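Local coordinates for UPF0135 protein SA1388 (Staphylococcus aureus subsp. aureus, PDB 3LNL), which is of unknown function but binds a pair of zinc ions and forms a toroid-shaped homohexamer of the GTP cyclohydrolase I type 2/NIF3 family, at residues W26-L32 against L98-N104; L105-P109 against L239-G243; V112-L116 against S332-M336. The protein carries 2 engineered substitutions. All coordinates share one frame; numbering follows the deposited sequence.

The three contacts follow one run of chain, from strand 97-100 through helix 103-106 into helix 112-119, and show how a metal centre is assembled from pieces remote in sequence. Contact 1 closes before the other two open, and contacts 2 and 3 interlock along the chain, their segments alternating. Contacts 1 and 2 share helix 103-106, with centres about 15 Å apart; those of contacts 2 and 3 are about 12 Å apart, and those of 1 and 3 about 16 Å. Contacts 2 and 3 meet at one zinc ion, to which each gives a carboxylate. Contact 1 lies behind the site, with H102 packed against two zinc-ligand histidines.

Contact 1: residues W26-L32 against L98-N104; sequences WDNVGLL and LIAMHTN
The carboxylate of D27 overlaps the turn at H102 and T103, where both of its oxygens are put to use. OD1 accepts a hydrogen bond from H102 ND1 at 2.8 Å on its syn side; the bond is nearly straight, 170° at the hydrogen, and lies in the plane of the imidazole, although carboxylate and ring are turned 72° from each other. From the other face of the carboxylate, the backbone N of N28 also reaches OD1. OD2 accepts twice from T103, from the hydroxyl OG1 at 2.6 Å on the anti side and from the backbone N at 2.8 Å nearly along the C-O axis. Four bonds thus fix the rotation of the carboxylate. With CG trans to the backbone N (chi1 -155°), D27 reaches across to the start of helix 103-106. Beside it, W26 lays CH2 3.6 Å from the methyl CG2 of T103, and V29 CG1 rests on H102 CB.

Farther along, G30 and A100 form an antiparallel hydrogen-bonded pair, and L32 N bonds to L98 O at 2.9 Å. Strand 30-32 is outermost in its own chain's NIF3 sheet but hydrogen-bonded through L32 to a neighbouring subunit. L31 CD1 meets I99 CG1 on the face turned to helix 7-17. H102 packs on the zinc ligands H68 and H69, so it belongs to the second shell of the dinuclear site, and its His-carboxylate bond to D27 holds it from behind.

Contact 2: residues L105-P109 against L239-G243; sequences LDVNP and LYGLG. With ZN (zinc ion), chain G.
The Y240 ring is met at its edge by the amide of N108, whose ND2 lies in the ring plane 3.5 Å from CE2. The two side chains run side by side in the same direction, amide and ring planes 52° apart, and water 2 joins their ends, accepting from ND2 and lying 2.7 Å from Y240 OH. N108 is held elsewhere as well: ND2 bonds to H17 O and OD1 to the backbone N of H110. P109 approaches the same ring at a slant, its CD 3.7 Å from CE2.

Between these groups and the metal, V107 fits against the chain at Y240 to L242. CG2 touches Y240 CB at 4.1 Å and CG1 leans on L242, while the V107 carbonyl offers an in-plane lone pair to G241 N at 3.0 Å. Water 1 accepts from G243 N and has D106 O, at 2.7 Å, and G241 O within hydrogen-bonding distance, so it joins the two backbones.

The D106 carboxylate goes to the metal. Its CG sits opposite the carbonyl carbon (chi1 -73°), and both oxygens grip the zinc ion, OD1 at 2.2 Å and OD2 at 2.3 Å; L242 CD1 packs on D106 CB. H68 and E333 complete the protein ligands, with waters 3 and 4. The carboxylates of D106 and E333 would probably offset much of the ion's charge, and the terminal water 4 is consistent with a position that another ligand could take.

Contact 3: residues V112-L116 against S332-M336; sequences VNMML and SEYVM. With ZN (zinc ion), chain F; ZN (zinc ion), chain G.
E333 touches V112 and two metals at once: the two side chains meet at a slant, V112 CG1 3.7 Å from E333 OE1, while the two carboxylate oxygens divide between the zinc ions. OE1 binds the zinc ion shared with D106 at 2.0 Å, and OE2 binds the other at 2.1 Å, so the carboxylate bridges the pair. Water 3 bridges them too; water 4 completes the first ion's water ligands, and waters 5 and 6 those of the second. H68 and D106 are the remaining protein ligands of the first ion, H69 and H330 those of the second. This is the dinuclear metal centre of the NIF3 fold, to which the 3-10 turn ahead of helix 336-350 gives E333, while helix 112-119 only packs against that side chain. The E333 chain is extended beyond CG (chi2 -166°), which carries its carboxylate out from the turn to the metals.

Behind the carboxylate the contact is apolar, with no hydrogen bond from one segment to the other. V335 points at the helix, and its CG2 meets L116 CD2 at 3.6 Å and M115 CB at 4.0 Å, the L116 and V335 side chains crossing at about a right angle. L116 CD2 also lies 3.5 Å from the carbonyl O of S332. M115, its chain extended, sets SD 3.8 Å from M336 CB, whose own chain bends away at chi2 and chi3. The turn itself is tied by M336 N to E333 O, and S332 OG bonds back to I328 O. Farther out, V112 and M336 both lean on H68 and L105, and N113 OD1 accepts a hydrogen bond from the backbone N of G287.

Contact 1: residues W26-L32 against L98-N104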
loop_
_atom_site.group_PDB
_atom_site.type_symbol
_atom_site.label_atom_id
_atom_site.label_comp_id
_atom_site.label_asym_id
_atom_site.label_seq_id
_atom_site.Cartn_x
_atom_site.Cartn_y
_atom_site.Cartn_z
ATOM N N TRP B 26 12.286 -10.054 -7.029
ATOM C CA TRP B 26 12.685 -8.730 -7.525
ATOM C C TRP B 26 13.905 -8.750 -8.477
ATOM O O TRP B 26 14.221 -7.730 -9.049
ATOM C CB TRP B 26 12.986 -7.748 -6.364
ATOM C CG TRP B 26 13.938 -8.298 -5.352
ATOM C CD1 TRP B 26 13.612 -8.865 -4.148
ATOM C CD2 TRP B 26 15.379 -8.368 -5.458
ATOM N NE1 TRP B 26 14.770 -9.308 -3.508
ATOM C CE2 TRP B 26 15.858 -9.005 -4.280
ATOM C CE3 TRP B 26 16.291 -7.967 -6.415
ATOM C CZ2 TRP B 26 17.194 -9.255 -4.063
ATOM C CZ3 TRP B 26 17.647 -8.215 -6.188
ATOM C CH2 TRP B 26 18.076 -8.846 -5.011
ATOM N N ASP B 27 14.626 -9.875 -8.578
ATOM C CA ASP B 27 15.901 -9.902 -9.270
ATOM C C ASP B 27 15.664 -9.975 -10.793
ATOM O O ASP B 27 14.517 -10.175 -11.256
ATOM C CB ASP B 27 16.690 -11.123 -8.796
ATOM C CG ASP B 27 18.171 -10.981 -8.942
ATOM O OD1 ASP B 27 18.669 -9.992 -9.515
ATOM O OD2 ASP B 27 18.867 -11.939 -8.482
ATOM N N ASN B 28 16.724 -9.749 -11.550
ATOM C CA ASN B 28 16.693 -9.844 -12.995
ATOM C C ASN B 28 17.774 -10.804 -13.452
ATOM O O ASN B 28 18.947 -10.429 -13.540
ATOM C CB ASN B 28 16.870 -8.465 -13.589
ATOM C CG ASN B 28 16.489 -8.422 -15.061
ATOM O OD1 ASN B 28 15.609 -9.144 -15.477
ATOM N ND2 ASN B 28 17.192 -7.620 -15.853
ATOM N N VAL B 29 17.396 -12.059 -13.712
ATOM C CA VAL B 29 18.383 -13.121 -13.975
ATOM C C VAL B 29 18.160 -13.826 -15.289
ATOM O O VAL B 29 17.089 -13.706 -15.911
ATOM C CB VAL B 29 18.500 -14.154 -12.809
ATOM C CG1 VAL B 29 19.023 -13.477 -11.516
ATOM C CG2 VAL B 29 17.191 -14.868 -12.543
ATOM N N GLY B 30 19.187 -14.521 -15.757
ATOM C CA GLY B 30 19.084 -15.254 -16.992
ATOM C C GLY B 30 19.717 -14.529 -18.152
ATOM O O GLY B 30 20.651 -13.736 -17.972
ATOM N N LEU B 31 19.242 -14.819 -19.359
ATOM C CA LEU B 31 19.808 -14.167 -20.579
ATOM C C LEU B 31 19.275 -12.741 -20.614
ATOM O O LEU B 31 18.107 -12.546 -20.855
ATOM C CB LEU B 31 19.401 -14.922 -21.853
ATOM C CG LEU B 31 19.957 -14.360 -23.159
ATOM C CD1 LEU B 31 21.472 -14.392 -23.138
ATOM C CD2 LEU B 31 19.372 -15.103 -24.390
ATOM N N LEU B 32 20.115 -11.754 -20.332
ATOM C CA LEU B 32 19.657 -10.362 -20.286
ATOM C C LEU B 32 19.817 -9.712 -21.650
ATOM O O LEU B 32 19.039 -8.841 -22.034
ATOM C CB LEU B 32 20.454 -9.552 -19.260
ATOM C CG LEU B 32 20.290 -10.022 -17.781
ATOM C CD1 LEU B 32 20.798 -8.966 -16.746
ATOM C CD2 LEU B 32 18.800 -10.437 -17.510
ATOM N N LEU B 98 25.039 -11.810 -22.809
ATOM C CA LEU B 98 25.266 -11.557 -21.399
ATOM C C LEU B 98 24.186 -12.263 -20.599
ATOM O O LEU B 98 23.004 -11.948 -20.740
ATOM C CB LEU B 98 25.249 -10.039 -21.084
ATOM C CG LEU B 98 25.395 -9.716 -19.574
ATOM C CD1 LEU B 98 26.786 -10.234 -19.015
ATOM C CD2 LEU B 98 25.201 -8.235 -19.261
ATOM N N ILE B 99 24.616 -13.165 -19.732
ATOM C CA ILE B 99 23.726 -13.877 -18.812
ATOM C C ILE B 99 24.071 -13.456 -17.379
ATOM O O ILE B 99 25.241 -13.332 -17.036
ATOM C CB ILE B 99 23.972 -15.424 -18.941
ATOM C CG1 ILE B 99 23.583 -15.903 -20.359
ATOM C CG2 ILE B 99 23.294 -16.224 -17.772
ATOM C CD1 ILE B 99 24.234 -17.329 -20.761
ATOM N N ALA B 100 23.050 -13.210 -16.564
ATOM C CA ALA B 100 23.241 -12.870 -15.192
ATOM C C ALA B 100 22.822 -14.058 -14.326
ATOM O O ALA B 100 21.673 -14.552 -14.403
ATOM C CB ALA B 100 22.378 -11.637 -14.775
ATOM N N MET B 101 23.749 -14.502 -13.498
ATOM C CA MET B 101 23.469 -15.502 -12.466
ATOM C C MET B 101 23.645 -14.782 -11.155
ATOM O O MET B 101 24.761 -14.787 -10.564
ATOM C CB MET B 101 24.427 -16.703 -12.631
ATOM C CG MET B 101 24.143 -17.535 -13.925
ATOM S SD MET B 101 25.341 -18.870 -14.024
ATOM C CE MET B 101 24.571 -20.072 -12.899
ATOM N N HIS B 102 22.545 -14.141 -10.704
ATOM C CA HIS B 102 22.622 -13.239 -9.585
ATOM C C HIS B 102 22.203 -13.913 -8.286
ATOM O O HIS B 102 22.938 -14.785 -7.816
ATOM C CB HIS B 102 21.878 -11.940 -9.838
ATOM C CG HIS B 102 22.188 -10.888 -8.833
ATOM N ND1 HIS B 102 21.253 -9.966 -8.400
ATOM C CD2 HIS B 102 23.323 -10.648 -8.130
ATOM C CE1 HIS B 102 21.817 -9.179 -7.488
ATOM N NE2 HIS B 102 23.065 -9.580 -7.294
ATOM N N THR B 103 21.023 -13.605 -7.733
ATOM C CA THR B 103 20.709 -14.157 -6.425
ATOM C C THR B 103 20.541 -15.695 -6.469
ATOM O O THR B 103 20.764 -16.315 -5.461
ATOM C CB THR B 103 19.532 -13.471 -5.713
ATOM O OG1 THR B 103 18.348 -13.575 -6.503
ATOM C CG2 THR B 103 19.858 -11.975 -5.397
ATOM N N ASN B 104 20.204 -16.317 -7.614
ATOM C CA ASN B 104 20.338 -17.789 -7.717
ATOM C C ASN B 104 21.725 -18.327 -7.348
ATOM O O ASN B 104 21.856 -19.374 -6.710
ATOM C CB ASN B 104 19.805 -18.391 -9.056
ATOM C CG ASN B 104 20.411 -17.752 -10.285
ATOM O OD1 ASN B 104 20.658 -16.526 -10.323
ATOM N ND2 ASN B 104 20.697 -18.590 -11.305
#

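Contact 2: residues L105-P109 against L239-G243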
loop_
_atom_site.group_PDB
_atom_site.type_symbol
_atom_site.label_atom_id
_atom_site.label_comp_id
_atom_site.label_asym_id
_atom_site.label_seq_id
_atom_site.Cartn_x
_atom_site.Cartn_y
_atom_site.Cartn_z
ATOM N N LEU B 105 22.765 -17.592 -7.685
ATOM C CA LEU B 105 24.111 -18.005 -7.286
ATOM C C LEU B 105 24.424 -17.646 -5.832
ATOM O O LEU B 105 25.204 -18.351 -5.208
ATOM C CB LEU B 105 25.148 -17.398 -8.238
ATOM C CG LEU B 105 26.543 -17.999 -8.190
ATOM C CD1 LEU B 105 26.571 -19.417 -8.800
ATOM C CD2 LEU B 105 27.478 -16.996 -8.949
ATOM N N ASP B 106 23.819 -16.571 -5.295
ATOM C CA ASP B 106 23.968 -16.220 -3.863
ATOM C C ASP B 106 23.409 -17.294 -2.943
ATOM O O ASP B 106 23.901 -17.455 -1.823
ATOM C CB ASP B 106 23.321 -14.860 -3.515
ATOM C CG ASP B 106 24.136 -13.682 -4.046
ATOM O OD1 ASP B 106 25.375 -13.717 -3.792
ATOM O OD2 ASP B 106 23.550 -12.750 -4.692
ATOM N N VAL B 107 22.391 -18.022 -3.409
ATOM C CA VAL B 107 21.699 -18.985 -2.571
ATOM C C VAL B 107 22.016 -20.446 -2.896
ATOM O O VAL B 107 21.527 -21.374 -2.244
ATOM C CB VAL B 107 20.181 -18.791 -2.611
ATOM C CG1 VAL B 107 19.787 -17.319 -2.223
ATOM C CG2 VAL B 107 19.582 -19.276 -3.981
ATOM N N ASN B 108 22.895 -20.663 -3.854
ATOM C CA ASN B 108 23.223 -22.012 -4.287
ATOM C C ASN B 108 24.202 -22.701 -3.316
ATOM O O ASN B 108 25.180 -22.064 -2.874
ATOM C CB ASN B 108 23.869 -21.928 -5.648
ATOM C CG ASN B 108 23.950 -23.265 -6.308
ATOM O OD1 ASN B 108 24.971 -23.963 -6.194
ATOM N ND2 ASN B 108 22.846 -23.658 -6.977
ATOM N N PRO B 109 23.989 -24.002 -3.033
ATOM C CA PRO B 109 24.949 -24.717 -2.169
ATOM C C PRO B 109 26.390 -24.660 -2.638
ATOM O O PRO B 109 27.286 -24.831 -1.821
ATOM C CB PRO B 109 24.476 -26.176 -2.207
ATOM C CG PRO B 109 23.047 -26.162 -2.770
ATOM C CD PRO B 109 22.978 -24.909 -3.630
ATOM N N LEU B 239 17.373 -26.968 -0.203
ATOM C CA LEU B 239 18.816 -26.959 -0.159
ATOM C C LEU B 239 19.408 -25.569 -0.435
ATOM O O LEU B 239 20.592 -25.368 -0.202
ATOM C CB LEU B 239 19.384 -28.009 -1.135
ATOM C CG LEU B 239 19.032 -29.462 -0.762
ATOM C CD1 LEU B 239 19.633 -30.392 -1.777
ATOM C CD2 LEU B 239 19.487 -29.861 0.637
ATOM N N TYR B 240 18.575 -24.664 -0.958
ATOM C CA TYR B 240 18.949 -23.304 -1.322
ATOM C C TYR B 240 18.677 -22.360 -0.153
ATOM O O TYR B 240 17.680 -22.474 0.542
ATOM C CB TYR B 240 18.217 -22.848 -2.627
ATOM C CG TYR B 240 18.434 -23.841 -3.779
ATOM C CD1 TYR B 240 17.524 -24.894 -4.033
ATOM C CD2 TYR B 240 19.570 -23.763 -4.568
ATOM C CE1 TYR B 240 17.763 -25.831 -5.058
ATOM C CE2 TYR B 240 19.821 -24.683 -5.543
ATOM C CZ TYR B 240 18.918 -25.722 -5.787
ATOM O OH TYR B 240 19.226 -26.597 -6.795
ATOM N N GLY B 241 19.588 -21.414 0.064
ATOM C CA GLY B 241 19.397 -20.401 1.087
ATOM C C GLY B 241 20.484 -19.360 1.011
ATOM O O GLY B 241 21.595 -19.651 0.549
ATOM N N LEU B 242 20.159 -18.141 1.460
ATOM C CA LEU B 242 21.078 -17.005 1.484
ATOM C C LEU B 242 22.028 -17.008 2.696
ATOM O O LEU B 242 21.626 -16.714 3.841
ATOM C CB LEU B 242 20.312 -15.677 1.409
ATOM C CG LEU B 242 21.240 -14.470 1.339
ATOM C CD1 LEU B 242 21.955 -14.432 -0.041
ATOM C CD2 LEU B 242 20.489 -13.181 1.608
ATOM N N GLY B 243 23.272 -17.363 2.406
ATOM C CA GLY B 243 24.344 -17.386 3.362
ATOM C C GLY B 243 24.783 -18.804 3.658
ATOM O O GLY B 243 24.109 -19.777 3.318
HETATM ZN ZN ZN G . 25.577 -11.647 -4.510
HETATM O O HOH W 1 24.437 -19.104 0.181
HETATM O O HOH W 2 21.912 -26.766 -7.087
HETATM O O HOH W 3 24.865 -9.840 -5.277
HETATM O O HOH W 4 24.959 -10.550 -2.714
#

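Contact 3: residues V112-L116 against S332-M336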
loop_
_atom_site.group_PDB
_atom_site.type_symbol
_atom_site.label_atom_id
_atom_site.label_comp_id
_atom_site.label_asym_id
_atom_site.label_seq_id
_atom_site.Cartn_x
_atom_site.Cartn_y
_atom_site.Cartn_z
ATOM N N VAL B 112 28.020 -18.210 -4.142
ATOM C CA VAL B 112 28.936 -17.151 -3.691
ATOM C C VAL B 112 29.468 -17.369 -2.235
ATOM O O VAL B 112 30.666 -17.192 -1.922
ATOM C CB VAL B 112 28.241 -15.752 -3.806
ATOM C CG1 VAL B 112 29.096 -14.622 -3.260
ATOM C CG2 VAL B 112 27.858 -15.482 -5.282
ATOM N N ASN B 113 28.578 -17.783 -1.369
ATOM C CA ASN B 113 28.913 -17.947 0.044
ATOM C C ASN B 113 29.678 -19.191 0.383
ATOM O O ASN B 113 30.617 -19.108 1.171
ATOM C CB ASN B 113 27.680 -17.714 0.889
ATOM C CG ASN B 113 27.163 -16.309 0.675
ATOM O OD1 ASN B 113 27.924 -15.372 0.828
ATOM N ND2 ASN B 113 25.920 -16.168 0.193
ATOM N N MET B 114 29.398 -20.294 -0.320
ATOM C CA MET B 114 30.290 -21.474 -0.256
ATOM C C MET B 114 31.674 -21.083 -0.748
ATOM O O MET B 114 32.662 -21.455 -0.120
ATOM C CB MET B 114 29.720 -22.640 -1.045
ATOM C CG MET B 114 30.689 -23.786 -1.307
ATOM S SD MET B 114 31.096 -24.570 0.257
ATOM C CE MET B 114 29.567 -25.426 0.630
ATOM N N MET B 115 31.750 -20.342 -1.868
ATOM C CA MET B 115 33.032 -19.881 -2.413
ATOM C C MET B 115 33.806 -19.000 -1.451
ATOM O O MET B 115 35.018 -19.188 -1.254
ATOM C CB MET B 115 32.815 -19.111 -3.713
ATOM C CG MET B 115 32.351 -20.003 -4.865
ATOM S SD MET B 115 31.757 -18.982 -6.174
ATOM C CE MET B 115 30.916 -20.177 -7.261
ATOM N N LEU B 116 33.119 -18.050 -0.843
ATOM C CA LEU B 116 33.732 -17.210 0.182
ATOM C C LEU B 116 34.284 -18.024 1.356
ATOM O O LEU B 116 35.437 -17.875 1.735
ATOM C CB LEU B 116 32.745 -16.129 0.661
ATOM C CG LEU B 116 32.596 -14.971 -0.323
ATOM C CD1 LEU B 116 31.342 -14.133 0.067
ATOM C CD2 LEU B 116 33.906 -14.100 -0.409
ATOM N N SER B 332 34.237 -8.218 -2.462
ATOM C CA SER B 332 34.676 -9.566 -2.226
ATOM C C SER B 332 33.818 -10.658 -2.863
ATOM O O SER B 332 34.289 -11.772 -2.988
ATOM C CB SER B 332 34.912 -9.853 -0.765
ATOM O OG SER B 332 36.027 -9.128 -0.280
ATOM N N GLU B 333 32.631 -10.332 -3.359
ATOM C CA GLU B 333 31.938 -11.258 -4.268
ATOM C C GLU B 333 32.723 -11.613 -5.541
ATOM O O GLU B 333 32.355 -12.552 -6.250
ATOM C CB GLU B 333 30.572 -10.709 -4.639
ATOM C CG GLU B 333 29.606 -10.653 -3.501
ATOM C CD GLU B 333 28.229 -10.427 -3.980
ATOM O OE1 GLU B 333 27.465 -11.416 -4.017
ATOM O OE2 GLU B 333 27.933 -9.294 -4.405
ATOM N N TYR B 334 33.830 -10.906 -5.816
ATOM C CA TYR B 334 34.640 -11.212 -7.021
ATOM C C TYR B 334 35.166 -12.623 -7.041
ATOM O O TYR B 334 35.556 -13.107 -8.097
ATOM C CB TYR B 334 35.845 -10.245 -7.184
ATOM C CG TYR B 334 36.997 -10.638 -6.292
ATOM C CD1 TYR B 334 37.936 -11.530 -6.743
ATOM C CD2 TYR B 334 37.117 -10.155 -4.971
ATOM C CE1 TYR B 334 38.991 -11.963 -5.940
ATOM C CE2 TYR B 334 38.220 -10.551 -4.150
ATOM C CZ TYR B 334 39.139 -11.458 -4.647
ATOM O OH TYR B 334 40.186 -11.922 -3.894
ATOM N N VAL B 335 35.158 -13.310 -5.892
ATOM C CA VAL B 335 35.565 -14.708 -5.850
ATOM C C VAL B 335 34.713 -15.561 -6.761
ATOM O O VAL B 335 35.110 -16.662 -7.095
ATOM C CB VAL B 335 35.537 -15.341 -4.376
ATOM C CG1 VAL B 335 36.521 -14.590 -3.459
ATOM C CG2 VAL B 335 34.115 -15.331 -3.789
ATOM N N MET B 336 33.520 -15.119 -7.148
ATOM C CA MET B 336 32.694 -16.002 -7.990
ATOM C C MET B 336 33.201 -16.109 -9.437
ATOM O O MET B 336 32.718 -16.938 -10.195
ATOM C CB MET B 336 31.192 -15.688 -7.936
ATOM C CG MET B 336 30.717 -14.316 -8.312
ATOM S SD MET B 336 31.155 -13.672 -9.953
ATOM C CE MET B 336 30.213 -14.831 -10.995
HETATM ZN ZN ZN F . 26.247 -8.210 -4.939
HETATM ZN ZN ZN G . 25.577 -11.647 -4.510
HETATM O O HOH W 5 24.579 -6.813 -5.480
HETATM O O HOH W 6 25.142 -8.271 -3.008
HETATM O O HOH W 3 24.865 -9.840 -5.277
HETATM O O HOH W 4 24.959 -10.550 -2.714
#